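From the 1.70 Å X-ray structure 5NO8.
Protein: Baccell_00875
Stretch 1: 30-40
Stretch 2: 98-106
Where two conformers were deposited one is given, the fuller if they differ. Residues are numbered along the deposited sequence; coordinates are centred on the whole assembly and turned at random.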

# COMPACT_ATOMS: atom_id res chain seq x y z
N GLU A 30 -7.44 -11.82 -25.71
CA GLU A 30 -6.69 -11.81 -26.95
C GLU A 30 -5.25 -11.40 -26.66
O GLU A 30 -4.97 -10.66 -25.72
CB GLU A 30 -7.33 -10.88 -27.97
CG GLU A 30 -8.75 -11.29 -28.34
CD GLU A 30 -9.36 -10.48 -29.48
OE1 GLU A 30 -9.11 -9.26 -29.58
OE2 GLU A 30 -10.13 -11.06 -30.28
N MET A 31 -4.33 -11.90 -27.48
CA MET A 31 -2.92 -11.70 -27.23
C MET A 31 -2.14 -11.56 -28.50
O MET A 31 -2.58 -12.02 -29.54
CB MET A 31 -2.36 -12.84 -26.38
CG MET A 31 -3.10 -14.16 -26.50
SD MET A 31 -2.20 -15.54 -25.79
CE MET A 31 -2.28 -15.02 -24.13
N ARG A 32 -1.01 -10.88 -28.41
CA ARG A 32 0.02 -10.92 -29.43
C ARG A 32 1.24 -11.55 -28.79
O ARG A 32 1.64 -11.17 -27.67
CB ARG A 32 0.37 -9.51 -29.91
N ILE A 33 1.82 -12.51 -29.47
CA ILE A 33 3.00 -13.21 -29.01
C ILE A 33 4.20 -12.69 -29.76
O ILE A 33 4.16 -12.56 -31.00
CB ILE A 33 2.87 -14.72 -29.31
CG1 ILE A 33 1.57 -15.32 -28.74
CG2 ILE A 33 4.08 -15.48 -28.84
CD1 ILE A 33 1.41 -15.20 -27.26
N ASN A 34 5.28 -12.39 -29.04
CA ASN A 34 6.53 -11.96 -29.65
C ASN A 34 7.12 -13.16 -30.42
O ASN A 34 7.41 -14.19 -29.82
CB ASN A 34 7.48 -11.45 -28.54
CG ASN A 34 8.78 -10.92 -29.07
OD1 ASN A 34 9.42 -11.54 -29.92
ND2 ASN A 34 9.19 -9.77 -28.55
N PRO A 35 7.32 -13.04 -31.74
CA PRO A 35 7.81 -14.19 -32.51
C PRO A 35 9.27 -14.57 -32.28
O PRO A 35 9.65 -15.70 -32.64
CB PRO A 35 7.59 -13.75 -33.99
CG PRO A 35 7.68 -12.28 -33.95
CD PRO A 35 7.10 -11.86 -32.61
N SER A 36 10.07 -13.69 -31.69
CA SER A 36 11.48 -13.98 -31.39
C SER A 36 11.72 -14.54 -29.99
O SER A 36 12.69 -15.28 -29.79
CB SER A 36 12.33 -12.72 -31.54
OG SER A 36 12.19 -12.14 -32.82
N THR A 37 10.89 -14.13 -29.01
CA THR A 37 11.06 -14.58 -27.62
C THR A 37 10.01 -15.57 -27.16
O THR A 37 10.25 -16.30 -26.22
CB THR A 37 11.07 -13.39 -26.63
OG1 THR A 37 9.80 -12.78 -26.61
CG2 THR A 37 12.12 -12.33 -26.96
N GLY A 38 8.84 -15.59 -27.81
CA GLY A 38 7.71 -16.36 -27.37
C GLY A 38 6.89 -15.75 -26.23
O GLY A 38 5.91 -16.35 -25.81
N ALA A 39 7.29 -14.58 -25.73
CA ALA A 39 6.55 -13.89 -24.68
C ALA A 39 5.22 -13.34 -25.18
O ALA A 39 5.04 -13.08 -26.38
CB ALA A 39 7.35 -12.73 -24.14
N ILE A 40 4.29 -13.13 -24.27
CA ILE A 40 3.09 -12.38 -24.59
C ILE A 40 3.44 -10.92 -24.57
O ILE A 40 3.75 -10.36 -23.52
CB ILE A 40 1.94 -12.68 -23.61
CG1 ILE A 40 1.56 -14.14 -23.74
CG2 ILE A 40 0.75 -11.74 -23.90
CD1 ILE A 40 0.61 -14.65 -22.69
N PRO A 98 4.03 -22.03 -34.88
CA PRO A 98 3.57 -20.93 -35.76
C PRO A 98 2.61 -19.93 -35.10
O PRO A 98 2.75 -18.73 -35.28
CB PRO A 98 2.85 -21.67 -36.89
CG PRO A 98 3.52 -23.01 -36.95
CD PRO A 98 4.00 -23.34 -35.56
N ASP A 99 1.68 -20.44 -34.28
CA ASP A 99 0.73 -19.57 -33.58
C ASP A 99 1.20 -19.01 -32.23
O ASP A 99 0.45 -18.29 -31.57
CB ASP A 99 -0.63 -20.26 -33.43
CG ASP A 99 -0.60 -21.47 -32.50
OD1 ASP A 99 0.46 -21.89 -31.96
OD2 ASP A 99 -1.69 -22.06 -32.33
N GLY A 100 2.44 -19.32 -31.82
CA GLY A 100 2.98 -18.84 -30.55
C GLY A 100 2.37 -19.47 -29.31
O GLY A 100 2.67 -19.01 -28.21
N MET A 101 1.56 -20.53 -29.46
CA MET A 101 0.87 -21.11 -28.30
C MET A 101 1.64 -22.23 -27.64
O MET A 101 1.23 -22.73 -26.59
CB MET A 101 -0.53 -21.58 -28.69
CG MET A 101 -1.38 -20.43 -29.21
SD MET A 101 -1.68 -19.06 -28.10
CE MET A 101 -3.19 -19.63 -27.32
N LYS A 102 2.74 -22.66 -28.26
CA LYS A 102 3.63 -23.63 -27.65
C LYS A 102 5.02 -23.07 -27.78
O LYS A 102 5.45 -22.75 -28.90
CB LYS A 102 3.54 -24.98 -28.34
CG LYS A 102 4.49 -26.04 -27.79
CD LYS A 102 5.00 -27.01 -28.84
CE LYS A 102 6.06 -27.94 -28.25
NZ LYS A 102 6.18 -29.22 -29.02
N VAL A 103 5.73 -22.94 -26.66
CA VAL A 103 7.06 -22.39 -26.67
C VAL A 103 7.94 -23.25 -25.78
O VAL A 103 7.56 -23.57 -24.63
CB VAL A 103 7.09 -20.91 -26.20
CG1 VAL A 103 8.39 -20.26 -26.60
CG2 VAL A 103 5.93 -20.09 -26.80
N LEU A 104 9.10 -23.65 -26.29
CA LEU A 104 10.02 -24.50 -25.59
C LEU A 104 11.36 -23.81 -25.48
O LEU A 104 11.93 -23.34 -26.48
CB LEU A 104 10.14 -25.83 -26.34
CG LEU A 104 11.00 -26.93 -25.76
CD1 LEU A 104 10.51 -27.31 -24.39
CD2 LEU A 104 11.03 -28.14 -26.71
N TYR A 105 11.89 -23.78 -24.26
CA TYR A 105 13.21 -23.21 -23.95
C TYR A 105 14.02 -24.30 -23.31
O TYR A 105 13.46 -25.18 -22.63
CB TYR A 105 13.11 -22.02 -22.96
CG TYR A 105 12.14 -20.94 -23.33
CD1 TYR A 105 10.77 -21.10 -23.09
CD2 TYR A 105 12.56 -19.77 -23.97
CE1 TYR A 105 9.87 -20.12 -23.44
CE2 TYR A 105 11.64 -18.77 -24.34
CZ TYR A 105 10.30 -18.96 -24.09
OH TYR A 105 9.35 -18.02 -24.43
N ARG A 106 15.34 -24.24 -23.47
CA ARG A 106 16.24 -25.18 -22.83
C ARG A 106 17.43 -24.38 -22.34
O ARG A 106 18.18 -23.81 -23.13
CB ARG A 106 16.67 -26.31 -23.76
CG ARG A 106 17.64 -27.31 -23.17
CD ARG A 106 17.06 -28.17 -22.04
NE ARG A 106 18.06 -29.12 -21.62
CZ ARG A 106 18.26 -30.33 -22.12
NH1 ARG A 106 17.45 -30.84 -23.02
NH2 ARG A 106 19.26 -31.08 -21.66

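The contact between these two stretches is small, 261 Å² with both sides summed, and a single hydrogen bond crosses it. No backbone ladder joins the two stretches. Residues 30-33 end a strand and lead into a tight turn, while a loop at 98-101 leads into the strand 102-106. The nearest CA pairs set the register: Ile33 CA lies 5.8 Å from Gly100 CA, and Gly38 CA lies 6.1 Å from Val103 CA. At each of these places a glycine lets the backbone of one stretch come close to a branched aliphatic side chain of the other.

Ile33 has the most surface covered. Its CA-to-CB bond points toward the second stretch, and with chi1 and chi2 both in m the side chain lies against the loop backbone. Ile33 CG2 comes to 3.9 Å from Gly100 O, and Ile33 CG1 to 4.3 Å from Asp99 O. These are van der Waals contacts between methyl or methylene groups and peptide oxygens, so shape rather than polarity governs the fit. Gly100 makes the room: an ideal CB there would sit 2.8 Å from Ile33 CG2, a clash, and its phi of 71° favours glycine in its own right. Just after it, Met101 N donates to Asp99 OD1 at 3.1 Å, a bond that ties the loop together across the glycine.

Gly38 repeats the rule from the first stretch. With phi at 79°, it too has a backbone conformation that suits glycine, and an ideal CB would fall 2.5 Å from Val103 CG1 and 2.8 Å from Tyr105 OH, clashing with both. Val103 CG2 rests 3.9 Å from Gly38 O, and the missing carbon leaves room for Val103 CG1 and for the phenol, with Tyr105 OH 3.8 Å from Gly38 CA.

Tyr105 supplies the polar link. Its side chain, chi1 in m, carries the hydroxyl to the turn, where Tyr105 OH donates to Thr37 O at 2.6 Å. The carbonyl oxygen lies at the ring edge, near the ring plane, as expected for an acceptor meeting a phenol hydroxyl. Both residues are buried, so the short bond satisfies a peptide oxygen that would otherwise be costly to hide.

The turn presents that oxygen from a well-braced frame. Asn34 N donates to Ala39 O and Gly38 N to Asn34 O, each at 2.8 Å. Asn34 OD1 accepts from Ser36 N at 2.9 Å and Thr37 N at 3.1 Å, while Thr37 OG1 takes Ala39 N at 3.2 Å.

Beyond Ile33, two methionines extend the apolar contact. The CA-to-CB bond of Met31 points toward the second stretch; that of Met101 points away from the first, but its three m torsions bring its end nearer, and Met31 SD meets Met101 SD at 4.2 Å. For a designer, the lesson is economical: glycine facing a branched side chain, flexible thioethers beside it, and one directed hydrogen bond onto a braced turn.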